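A-adding tRNA nucleotidyltransferase (Aquifex aeolicus, PDB 4WBY) adds the terminal adenosine to tRNA ending in CC, using ATP and magnesium to complete the 3' CCA end, this chain being the nucleotidyltransferase portion of a longer protein. Local coordinates at residues Phe179-Ser182 with Arg183-Lys187; Lys190-Asn194 with Leu195-Lys199; Met294-Pro297 with Ser298-Glu302; Lys332-Thr336 with Ser337-Leu341. One frame throughout, in Å; residues are numbered along the deposited sequence.

Contact 1: Phe179-Ser182 with Arg183-Lys187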
loop_
_atom_site.group_PDB
_atom_site.type_symbol
_atom_site.label_atom_id
_atom_site.label_comp_id
_atom_site.label_asym_id
_atom_site.label_seq_id
_atom_site.Cartn_x
_atom_site.Cartn_y
_atom_site.Cartn_z
ATOM N N PHE A 179 4.171 -10.759 -11.208
ATOM C CA PHE A 179 4.862 -10.568 -12.483
ATOM C C PHE A 179 6.371 -10.663 -12.248
ATOM O O PHE A 179 6.851 -10.500 -11.118
ATOM C CB PHE A 179 4.553 -9.202 -13.118
ATOM C CG PHE A 179 3.215 -9.100 -13.828
ATOM C CD1 PHE A 179 2.192 -10.012 -13.619
ATOM C CD2 PHE A 179 3.002 -8.059 -14.732
ATOM C CE1 PHE A 179 0.967 -9.873 -14.293
ATOM C CE2 PHE A 179 1.794 -7.918 -15.416
ATOM C CZ PHE A 179 0.773 -8.828 -15.188
ATOM N N LYS A 180 7.115 -10.867 -13.332
ATOM C CA LYS A 180 8.569 -10.834 -13.294
ATOM C C LYS A 180 9.087 -9.573 -13.971
ATOM O O LYS A 180 8.430 -9.023 -14.845
ATOM C CB LYS A 180 9.146 -12.069 -13.982
ATOM C CG LYS A 180 8.868 -13.370 -13.235
ATOM C CD LYS A 180 9.577 -14.552 -13.878
ATOM C CE LYS A 180 11.091 -14.363 -13.881
ATOM N NZ LYS A 180 11.636 -14.143 -12.510
ATOM N N LEU A 181 10.264 -9.110 -13.569
ATOM C CA LEU A 181 10.948 -8.079 -14.336
ATOM C C LEU A 181 11.365 -8.618 -15.701
ATOM O O LEU A 181 11.779 -9.779 -15.816
ATOM C CB LEU A 181 12.180 -7.567 -13.584
ATOM C CG LEU A 181 11.959 -7.053 -12.163
ATOM C CD1 LEU A 181 13.302 -6.688 -11.555
ATOM C CD2 LEU A 181 11.028 -5.868 -12.210
ATOM N N SER A 182 11.285 -7.781 -16.731
ATOM C CA SER A 182 11.860 -8.164 -18.020
ATOM C C SER A 182 13.363 -8.379 -17.831
ATOM O O SER A 182 13.956 -7.849 -16.893
ATOM C CB SER A 182 11.582 -7.111 -19.107
ATOM O OG SER A 182 12.665 -6.214 -19.296
ATOM N N ARG A 183 13.979 -9.150 -18.720
ATOM C CA ARG A 183 15.400 -9.439 -18.582
ATOM C C ARG A 183 16.238 -8.165 -18.549
ATOM O O ARG A 183 17.085 -8.006 -17.666
ATOM C CB ARG A 183 15.862 -10.359 -19.712
ATOM C CG ARG A 183 15.221 -11.729 -19.643
ATOM C CD ARG A 183 15.585 -12.581 -20.852
ATOM N NE ARG A 183 14.642 -13.679 -21.041
ATOM C CZ ARG A 183 13.660 -13.671 -21.936
ATOM N NH1 ARG A 183 13.498 -12.622 -22.732
ATOM N NH2 ARG A 183 12.844 -14.712 -22.043
ATOM N N SER A 184 15.999 -7.242 -19.478
ATOM C CA SER A 184 16.786 -6.011 -19.476
ATOM C C SER A 184 16.400 -5.107 -18.305
ATOM O O SER A 184 17.261 -4.460 -17.717
ATOM C CB SER A 184 16.643 -5.250 -20.793
ATOM O OG SER A 184 15.302 -4.887 -21.037
ATOM N N THR A 185 15.116 -5.057 -17.970
ATOM C CA THR A 185 14.681 -4.252 -16.825
ATOM C C THR A 185 15.357 -4.736 -15.538
ATOM O O THR A 185 15.780 -3.924 -14.709
ATOM C CB THR A 185 13.148 -4.275 -16.686
ATOM O OG1 THR A 185 12.579 -3.569 -17.796
ATOM C CG2 THR A 185 12.678 -3.600 -15.392
ATOM N N GLU A 186 15.469 -6.053 -15.377
ATOM C CA GLU A 186 16.173 -6.600 -14.219
ATOM C C GLU A 186 17.645 -6.176 -14.195
ATOM O O GLU A 186 18.172 -5.808 -13.143
ATOM C CB GLU A 186 16.078 -8.127 -14.189
ATOM C CG GLU A 186 16.691 -8.722 -12.913
ATOM C CD GLU A 186 16.657 -10.230 -12.879
ATOM O OE1 GLU A 186 16.941 -10.854 -13.920
ATOM O OE2 GLU A 186 16.354 -10.794 -11.806
ATOM N N LYS A 187 18.311 -6.237 -15.344
ATOM C CA LYS A 187 19.706 -5.801 -15.416
ATOM C C LYS A 187 19.823 -4.343 -15.013
ATOM O O LYS A 187 20.734 -3.955 -14.274
ATOM C CB LYS A 187 20.276 -5.984 -16.821
ATOM C CG LYS A 187 20.469 -7.408 -17.238
ATOM C CD LYS A 187 21.019 -7.477 -18.651
ATOM C CE LYS A 187 21.010 -8.914 -19.144
ATOM N NZ LYS A 187 21.437 -9.017 -20.563
#
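Ser182 is the N-cap of helix 183-194, and its hydroxyl and carbonyl both bond to the first turn, closing the short passage from strand 180-181 into the helix. Two hydrogen bonds carry the polar part. Ser182 OG accepts from Thr185 N at 3.0 Å, fairly straight at 162°, so it takes up a first-turn N-H that has no helical carbonyl of its own. Ser182 O receives Glu186 N at 2.8 Å, the first regular bond of the helix. Thr185 turns its own OG1 to Val154 N, and the carboxylate of Glu186 reaches Tyr229 through OE2. A serine suits the cap because its hydroxyl is short enough to fold back; an alanine here would probably leave Thr185 N without its acceptor and the helix start less firmly held. The apolar part belongs to Leu181, whose CG lies anti to its carbonyl carbon (chi1 -55°), which places CG beside the backbone N and lets CD1 reach Glu186. The leucine and Glu186 side chains cross at about a right angle, Leu181 CB to Glu186 CB 4.0 Å. One leucine methyl, Leu181 CD1, touches Glu186 CA at 3.9 Å, while the other, CD2, lies 4.2 Å from Thr185 CG2.

Contact 2: Lys190-Asn194 with Leu195-Lys199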
loop_
_atom_site.group_PDB
_atom_site.type_symbol
_atom_site.label_atom_id
_atom_site.label_comp_id
_atom_site.label_asym_id
_atom_site.label_seq_id
_atom_site.Cartn_x
_atom_site.Cartn_y
_atom_site.Cartn_z
ATOM N N LYS A 190 19.271 -3.903 -11.174
ATOM C CA LYS A 190 20.426 -4.349 -10.400
ATOM C C LYS A 190 21.592 -3.376 -10.560
ATOM O O LYS A 190 22.300 -3.083 -9.595
ATOM C CB LYS A 190 20.855 -5.760 -10.825
ATOM C CG LYS A 190 19.838 -6.838 -10.446
ATOM C CD LYS A 190 20.208 -8.192 -11.036
ATOM C CE LYS A 190 21.442 -8.767 -10.405
ATOM N NZ LYS A 190 21.611 -10.181 -10.838
ATOM N N GLN A 191 21.789 -2.875 -11.775
ATOM C CA GLN A 191 22.874 -1.937 -12.030
ATOM C C GLN A 191 22.648 -0.619 -11.303
ATOM O O GLN A 191 23.591 -0.049 -10.748
ATOM C CB GLN A 191 23.041 -1.706 -13.536
ATOM C CG GLN A 191 23.699 -2.911 -14.208
ATOM C CD GLN A 191 23.884 -2.767 -15.703
ATOM O OE1 GLN A 191 23.483 -1.770 -16.304
ATOM N NE2 GLN A 191 24.507 -3.773 -16.313
ATOM N N ALA A 192 21.402 -0.145 -11.271
ATOM C CA ALA A 192 21.120 1.110 -10.568
ATOM C C ALA A 192 21.388 0.953 -9.074
ATOM O O ALA A 192 21.938 1.853 -8.448
ATOM C CB ALA A 192 19.686 1.567 -10.805
ATOM N N VAL A 193 21.003 -0.189 -8.502
ATOM C CA VAL A 193 21.291 -0.432 -7.093
ATOM C C VAL A 193 22.810 -0.469 -6.888
ATOM O O VAL A 193 23.349 0.192 -5.984
ATOM C CB VAL A 193 20.643 -1.742 -6.587
ATOM C CG1 VAL A 193 21.120 -2.063 -5.172
ATOM C CG2 VAL A 193 19.120 -1.627 -6.620
ATOM N N ASN A 194 23.512 -1.197 -7.750
ATOM C CA ASN A 194 24.952 -1.365 -7.559
ATOM C C ASN A 194 25.717 -0.055 -7.695
ATOM O O ASN A 194 26.721 0.157 -7.006
ATOM C CB ASN A 194 25.513 -2.382 -8.553
ATOM C CG ASN A 194 26.822 -2.987 -8.085
ATOM O OD1 ASN A 194 27.904 -2.608 -8.548
ATOM N ND2 ASN A 194 26.732 -3.937 -7.160
ATOM N N LEU A 195 25.243 0.811 -8.590
ATOM C CA LEU A 195 25.876 2.103 -8.846
ATOM C C LEU A 195 25.685 3.099 -7.705
ATOM O O LEU A 195 26.301 4.162 -7.709
ATOM C CB LEU A 195 25.336 2.717 -10.146
ATOM C CG LEU A 195 25.863 2.141 -11.459
ATOM C CD1 LEU A 195 24.960 2.588 -12.608
ATOM C CD2 LEU A 195 27.315 2.572 -11.701
ATOM N N GLY A 196 24.820 2.764 -6.750
ATOM C CA GLY A 196 24.552 3.640 -5.623
ATOM C C GLY A 196 23.401 4.597 -5.859
ATOM O O GLY A 196 23.184 5.503 -5.067
ATOM N N LEU A 197 22.648 4.403 -6.934
ATOM C CA LEU A 197 21.652 5.399 -7.310
ATOM C C LEU A 197 20.463 5.420 -6.360
ATOM O O LEU A 197 19.802 6.442 -6.198
ATOM C CB LEU A 197 21.184 5.163 -8.747
ATOM C CG LEU A 197 22.320 5.130 -9.773
ATOM C CD1 LEU A 197 21.758 5.025 -11.175
ATOM C CD2 LEU A 197 23.225 6.354 -9.627
ATOM N N LEU A 198 20.191 4.292 -5.726
ATOM C CA LEU A 198 19.074 4.219 -4.819
ATOM C C LEU A 198 19.435 4.942 -3.534
ATOM O O LEU A 198 18.640 5.709 -2.982
ATOM C CB LEU A 198 18.717 2.757 -4.555
ATOM C CG LEU A 198 17.474 2.424 -3.756
ATOM C CD1 LEU A 198 16.247 3.012 -4.413
ATOM C CD2 LEU A 198 17.365 0.910 -3.585
ATOM N N LYS A 199 20.662 4.715 -3.074
ATOM C CA LYS A 199 21.119 5.298 -1.822
ATOM C C LYS A 199 21.079 6.827 -1.880
ATOM O O LYS A 199 20.855 7.489 -0.868
ATOM C CB LYS A 199 22.534 4.808 -1.495
ATOM C CG LYS A 199 23.111 5.368 -0.211
ATOM C CD LYS A 199 24.450 4.724 0.100
ATOM C CE LYS A 199 24.283 3.247 0.413
ATOM N NZ LYS A 199 23.416 3.042 1.609
HETATM O O HOH W 1 21.905 2.093 -4.485
#
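Ala192 and Leu197 are joined across the end of helix 183-194 by a Schellman motif, in which the chain turns through Gly196 at a positive phi of 91° and two N-H groups bond back into the last turn. Leu197 N donates to Ala192 O at 3.0 Å, nearly in line with the carbonyl, whereas Gly196 N meets Val193 O at 3.1 Å from well above the carbonyl plane. One step earlier, Leu195 N bonds to Gln191 O at 2.9 Å. Glycine fits the turn because a CB at these backbone angles would press on the carbonyl oxygen of Leu195. Val193 O also takes a bond from a water at 2.8 Å, and that water accepts from Lys199 N, bridging to the chain beyond the turn.

The side chains follow the same pairing. Leu197 CD1 lies 4.0 Å from Ala192 CB, the apolar contact that commonly accompanies this motif; the small alanine lets the leucine branch lie close against the helix. Beside it, Val193 CG2 approaches Leu198 CD2 at 4.3 Å. Ile167 is one of the ATP-binding residues. The chemistry implies a division of labour: the carbonyls of Gln191, Ala192 and Val193 are satisfied by backbone N-H groups and, for Val193, a water, while Ala192, Val193 and Leu198 pack against Ile167 of helix 165-177.

Contact 3: Met294-Pro297 with Ser298-Glu302. With SO4 (sulfate ion), chain E.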
loop_
_atom_site.group_PDB
_atom_site.type_symbol
_atom_site.label_atom_id
_atom_site.label_comp_id
_atom_site.label_asym_id
_atom_site.label_seq_id
_atom_site.Cartn_x
_atom_site.Cartn_y
_atom_site.Cartn_z
ATOM N N MET A 294 8.635 7.515 8.640
ATOM C CA MET A 294 7.531 6.862 7.951
ATOM C C MET A 294 6.161 7.425 8.348
ATOM O O MET A 294 5.143 6.980 7.824
ATOM C CB MET A 294 7.554 5.355 8.240
ATOM C CG MET A 294 8.726 4.595 7.599
ATOM S SD MET A 294 8.469 4.288 5.842
ATOM C CE MET A 294 7.237 2.993 5.939
ATOM N N SER A 295 6.140 8.386 9.274
ATOM C CA SER A 295 4.892 8.892 9.850
ATOM C C SER A 295 4.010 7.740 10.332
ATOM O O SER A 295 2.792 7.736 10.121
ATOM C CB SER A 295 4.123 9.754 8.843
ATOM O OG SER A 295 4.865 10.905 8.472
ATOM N N ALA A 296 4.627 6.756 10.977
ATOM C CA ALA A 296 3.882 5.602 11.467
ATOM C C ALA A 296 2.806 6.018 12.466
ATOM O O ALA A 296 2.998 6.955 13.245
ATOM C CB ALA A 296 4.828 4.586 12.097
ATOM N N PRO A 297 1.662 5.321 12.443
ATOM C CA PRO A 297 0.619 5.564 13.448
ATOM C C PRO A 297 1.138 5.411 14.871
ATOM O O PRO A 297 2.108 4.678 15.113
ATOM C CB PRO A 297 -0.420 4.478 13.149
ATOM C CG PRO A 297 -0.239 4.171 11.699
ATOM C CD PRO A 297 1.232 4.352 11.415
ATOM N N SER A 298 0.483 6.098 15.799
ATOM C CA SER A 298 0.807 5.998 17.209
ATOM C C SER A 298 0.887 4.552 17.677
ATOM O O SER A 298 1.826 4.182 18.381
ATOM C CB SER A 298 -0.227 6.751 18.036
ATOM O OG SER A 298 -0.138 6.366 19.394
ATOM N N TRP A 299 -0.075 3.718 17.289
ATOM C CA TRP A 299 -0.070 2.350 17.800
ATOM C C TRP A 299 1.168 1.598 17.334
ATOM O O TRP A 299 1.697 0.771 18.063
ATOM C CB TRP A 299 -1.349 1.589 17.414
ATOM C CG TRP A 299 -1.562 1.279 15.937
ATOM C CD1 TRP A 299 -2.343 1.988 15.059
ATOM C CD2 TRP A 299 -1.059 0.154 15.198
ATOM N NE1 TRP A 299 -2.337 1.385 13.824
ATOM C CE2 TRP A 299 -1.553 0.261 13.881
ATOM C CE3 TRP A 299 -0.224 -0.922 15.517
ATOM C CZ2 TRP A 299 -1.240 -0.670 12.886
ATOM C CZ3 TRP A 299 0.080 -1.849 14.524
ATOM C CH2 TRP A 299 -0.424 -1.713 13.229
ATOM N N VAL A 300 1.642 1.904 16.131
ATOM C CA VAL A 300 2.845 1.267 15.608
ATOM C C VAL A 300 4.078 1.711 16.392
ATOM O O VAL A 300 4.924 0.893 16.775
ATOM C CB VAL A 300 3.042 1.585 14.116
ATOM C CG1 VAL A 300 4.340 0.972 13.601
ATOM C CG2 VAL A 300 1.842 1.099 13.304
ATOM N N ARG A 301 4.179 3.013 16.633
ATOM C CA ARG A 301 5.322 3.553 17.346
ATOM C C ARG A 301 5.337 3.075 18.794
ATOM O O ARG A 301 6.403 2.761 19.334
ATOM C CB ARG A 301 5.320 5.079 17.261
ATOM C CG ARG A 301 5.508 5.556 15.821
ATOM C CD ARG A 301 5.557 7.063 15.687
ATOM N NE ARG A 301 4.236 7.665 15.790
ATOM C CZ ARG A 301 3.851 8.413 16.818
ATOM N NH1 ARG A 301 4.691 8.636 17.819
ATOM N NH2 ARG A 301 2.629 8.921 16.851
ATOM N N GLU A 302 4.158 2.975 19.407
ATOM C CA GLU A 302 4.067 2.474 20.771
ATOM C C GLU A 302 4.364 0.973 20.813
ATOM O O GLU A 302 5.036 0.493 21.726
ATOM C CB GLU A 302 2.688 2.766 21.365
ATOM C CG GLU A 302 2.360 4.258 21.513
ATOM C CD GLU A 302 3.149 4.970 22.603
ATOM O OE1 GLU A 302 3.849 4.301 23.397
ATOM O OE2 GLU A 302 3.054 6.214 22.673
HETATM S S SO4 E . 2.566 10.941 20.067
HETATM O O1 SO4 E . 3.940 10.789 19.598
HETATM O O2 SO4 E . 1.647 10.147 19.254
HETATM O O3 SO4 E . 2.476 10.537 21.472
HETATM O O4 SO4 E . 2.172 12.351 20.001
HETATM O O HOH W 2 1.006 9.436 14.367
#
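Arg301 folds its side chain back along the helix start, giving its NE to the carbonyl of Ala296 and both terminal nitrogens to a sulfate. The chain bends at chi3 (-76°), which brings Arg301 NE to 2.9 Å from Ala296 O. That oxygen lies in the guanidinium plane, although NE itself sits above the carbonyl plane. Arg301 NH1 and NH2 donate hydrogen bonds to sulfate O1 and O2, each 2.9 Å long, a two-pronged grip, and a water held by NH2 has a weak bond to Ala296 O. Arginine suits the place because its flat group can serve carbonyl, water and anion together.

Pro297 is the N-cap of helix 298-309; its O accepts Arg301 N at 3.1 Å and, weakly, Val300 N. The proline ring lies beside the indole, Pro297 CB to Trp299 CD1 3.7 Å, and Pro297 CD meets Val300 CG2 at 3.8 Å. That same valine methyl sits 3.3 Å above one face of the indole, over its centre. Ala296 CB touches Val300 CG1, and Trp272 packs over this apolar side. The geometry implies a spot able to hold an oxyanion, with the guanidinium fixed by a backbone carbonyl; the sulfate itself probably came from the crystallisation liquor and identifies no natural ligand.

Contact 4: Lys332-Thr336 with Ser337-Leu341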
loop_
_atom_site.group_PDB
_atom_site.type_symbol
_atom_site.label_atom_id
_atom_site.label_comp_id
_atom_site.label_asym_id
_atom_site.label_seq_id
_atom_site.Cartn_x
_atom_site.Cartn_y
_atom_site.Cartn_z
ATOM N N LYS A 332 -4.693 -7.744 28.876
ATOM C CA LYS A 332 -5.803 -6.787 28.785
ATOM C C LYS A 332 -5.428 -5.381 28.268
ATOM O O LYS A 332 -6.178 -4.802 27.482
ATOM C CB LYS A 332 -6.491 -6.661 30.151
ATOM C CG LYS A 332 -7.752 -5.811 30.125
ATOM C CD LYS A 332 -8.487 -5.861 31.457
ATOM C CE LYS A 332 -9.774 -5.055 31.397
ATOM N NZ LYS A 332 -10.568 -5.182 32.650
ATOM N N PRO A 333 -4.281 -4.817 28.701
ATOM C CA PRO A 333 -4.052 -3.446 28.220
ATOM C C PRO A 333 -3.397 -3.339 26.845
ATOM O O PRO A 333 -3.165 -2.222 26.379
ATOM C CB PRO A 333 -3.123 -2.856 29.284
ATOM C CG PRO A 333 -2.371 -4.027 29.807
ATOM C CD PRO A 333 -3.321 -5.199 29.756
ATOM N N LEU A 334 -3.106 -4.464 26.203
ATOM C CA LEU A 334 -2.286 -4.445 24.997
ATOM C C LEU A 334 -3.084 -4.206 23.723
ATOM O O LEU A 334 -4.198 -4.700 23.553
ATOM C CB LEU A 334 -1.506 -5.757 24.874
ATOM C CG LEU A 334 -0.611 -6.097 26.067
ATOM C CD1 LEU A 334 0.063 -7.450 25.877
ATOM C CD2 LEU A 334 0.425 -4.999 26.308
ATOM N N HIS A 335 -2.501 -3.416 22.835
ATOM C CA HIS A 335 -3.037 -3.241 21.501
ATOM C C HIS A 335 -2.973 -4.567 20.750
ATOM O O HIS A 335 -2.082 -5.384 20.999
ATOM C CB HIS A 335 -2.248 -2.161 20.759
ATOM C CG HIS A 335 -2.840 -1.780 19.443
ATOM N ND1 HIS A 335 -2.336 -2.230 18.241
ATOM C CD2 HIS A 335 -3.909 -1.009 19.138
ATOM C CE1 HIS A 335 -3.058 -1.737 17.253
ATOM N NE2 HIS A 335 -4.023 -0.994 17.769
ATOM N N THR A 336 -3.918 -4.767 19.837
ATOM C CA THR A 336 -3.981 -5.962 18.993
ATOM C C THR A 336 -2.622 -6.334 18.412
ATOM O O THR A 336 -2.276 -7.516 18.324
ATOM C CB THR A 336 -4.981 -5.762 17.833
ATOM O OG1 THR A 336 -6.288 -5.555 18.371
ATOM C CG2 THR A 336 -5.019 -6.975 16.913
ATOM N N SER A 337 -1.854 -5.322 18.015
ATOM C CA SER A 337 -0.544 -5.562 17.405
ATOM C C SER A 337 0.394 -6.367 18.307
ATOM O O SER A 337 1.104 -7.255 17.826
ATOM C CB SER A 337 0.115 -4.234 17.013
ATOM O OG SER A 337 0.188 -3.337 18.107
ATOM N N VAL A 338 0.394 -6.074 19.606
ATOM C CA VAL A 338 1.302 -6.768 20.516
ATOM C C VAL A 338 0.832 -8.213 20.701
ATOM O O VAL A 338 1.651 -9.126 20.776
ATOM C CB VAL A 338 1.416 -6.055 21.892
ATOM C CG1 VAL A 338 2.295 -6.861 22.852
ATOM C CG2 VAL A 338 1.969 -4.647 21.709
ATOM N N LEU A 339 -0.482 -8.423 20.740
ATOM C CA LEU A 339 -1.020 -9.781 20.822
ATOM C C LEU A 339 -0.564 -10.632 19.637
ATOM O O LEU A 339 -0.177 -11.790 19.805
ATOM C CB LEU A 339 -2.545 -9.769 20.869
ATOM C CG LEU A 339 -3.166 -9.002 22.029
ATOM C CD1 LEU A 339 -4.679 -9.070 21.927
ATOM C CD2 LEU A 339 -2.694 -9.565 23.354
ATOM N N LEU A 340 -0.614 -10.062 18.437
ATOM C CA LEU A 340 -0.232 -10.818 17.250
ATOM C C LEU A 340 1.274 -11.096 17.256
ATOM O O LEU A 340 1.712 -12.182 16.874
ATOM C CB LEU A 340 -0.666 -10.077 15.984
ATOM C CG LEU A 340 -2.182 -9.863 15.903
ATOM C CD1 LEU A 340 -2.606 -9.212 14.593
ATOM C CD2 LEU A 340 -2.937 -11.165 16.131
ATOM N N LEU A 341 2.062 -10.138 17.737
ATOM C CA LEU A 341 3.503 -10.344 17.873
ATOM C C LEU A 341 3.804 -11.482 18.853
ATOM O O LEU A 341 4.690 -12.307 18.612
ATOM C CB LEU A 341 4.185 -9.052 18.325
ATOM C CG LEU A 341 5.092 -8.312 17.338
ATOM C CD1 LEU A 341 4.684 -8.528 15.883
ATOM C CD2 LEU A 341 5.135 -6.831 17.677
#
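Ser337 OG is gripped by two groups, His335 ND1 at 2.8 Å and the hydroxyl of Thr303 on helix 298-309. The histidine bond, at 158°, reaches the ring at its edge, near its plane, and either atom could be the donor. Ser337 OG sits between its backbone N and carbonyl carbon (chi1 54°), which swings it back toward the imidazole, while the ring itself stacks on Trp299. Histidine suits this N-cap place because one flat group offers a nitrogen at its edge and a face for stacking; an alanine here would probably leave Ser337 OG without one of its partners and remove the stacking surface from Trp299. On the backbone, His335 O accepts Val338 N at 2.9 Å, from above the carbonyl plane, and Leu339 N only weakly.

Helix 336-342 also begins with a hydrophobic staple: Leu334, just before the cap, meets Leu339 in the first turn, Leu334 CB to Leu339 CD2 4.3 Å. Leu334 CD1 packs more closely on Val338 CG1, at 3.8 Å, the two side chains crossing at about a right angle. Along another side Thr336 and Leu340 point the same way, Thr336 CG2 lying 4.0 Å from Leu340 CD1, and both touch His259 of helix 243-262.

Overall arrangement
Contacts 1 and 2 hold opposite ends of one helix, 183-194, with centres 15 Å apart: a serine cap starts it and a glycine turn ends it, both near ATP-binding residues. Contacts 3 and 4 start two other helices and lie across the chain's centre from contact 1. They touch directly, Trp299 CE3 to His335 CE1 3.4 Å. Contact 4 is the most buried, with leucines and a valine among helices, whereas contacts 1 to 3 mix buried and exposed residues. The chemistry at the helix starts differs too: in contact 1 the serine hydroxyl caps a backbone N-H, in contact 4 a histidine ring bonds a serine side chain, and in contact 3 an arginine reaches back to a carbonyl and holds a sulfate.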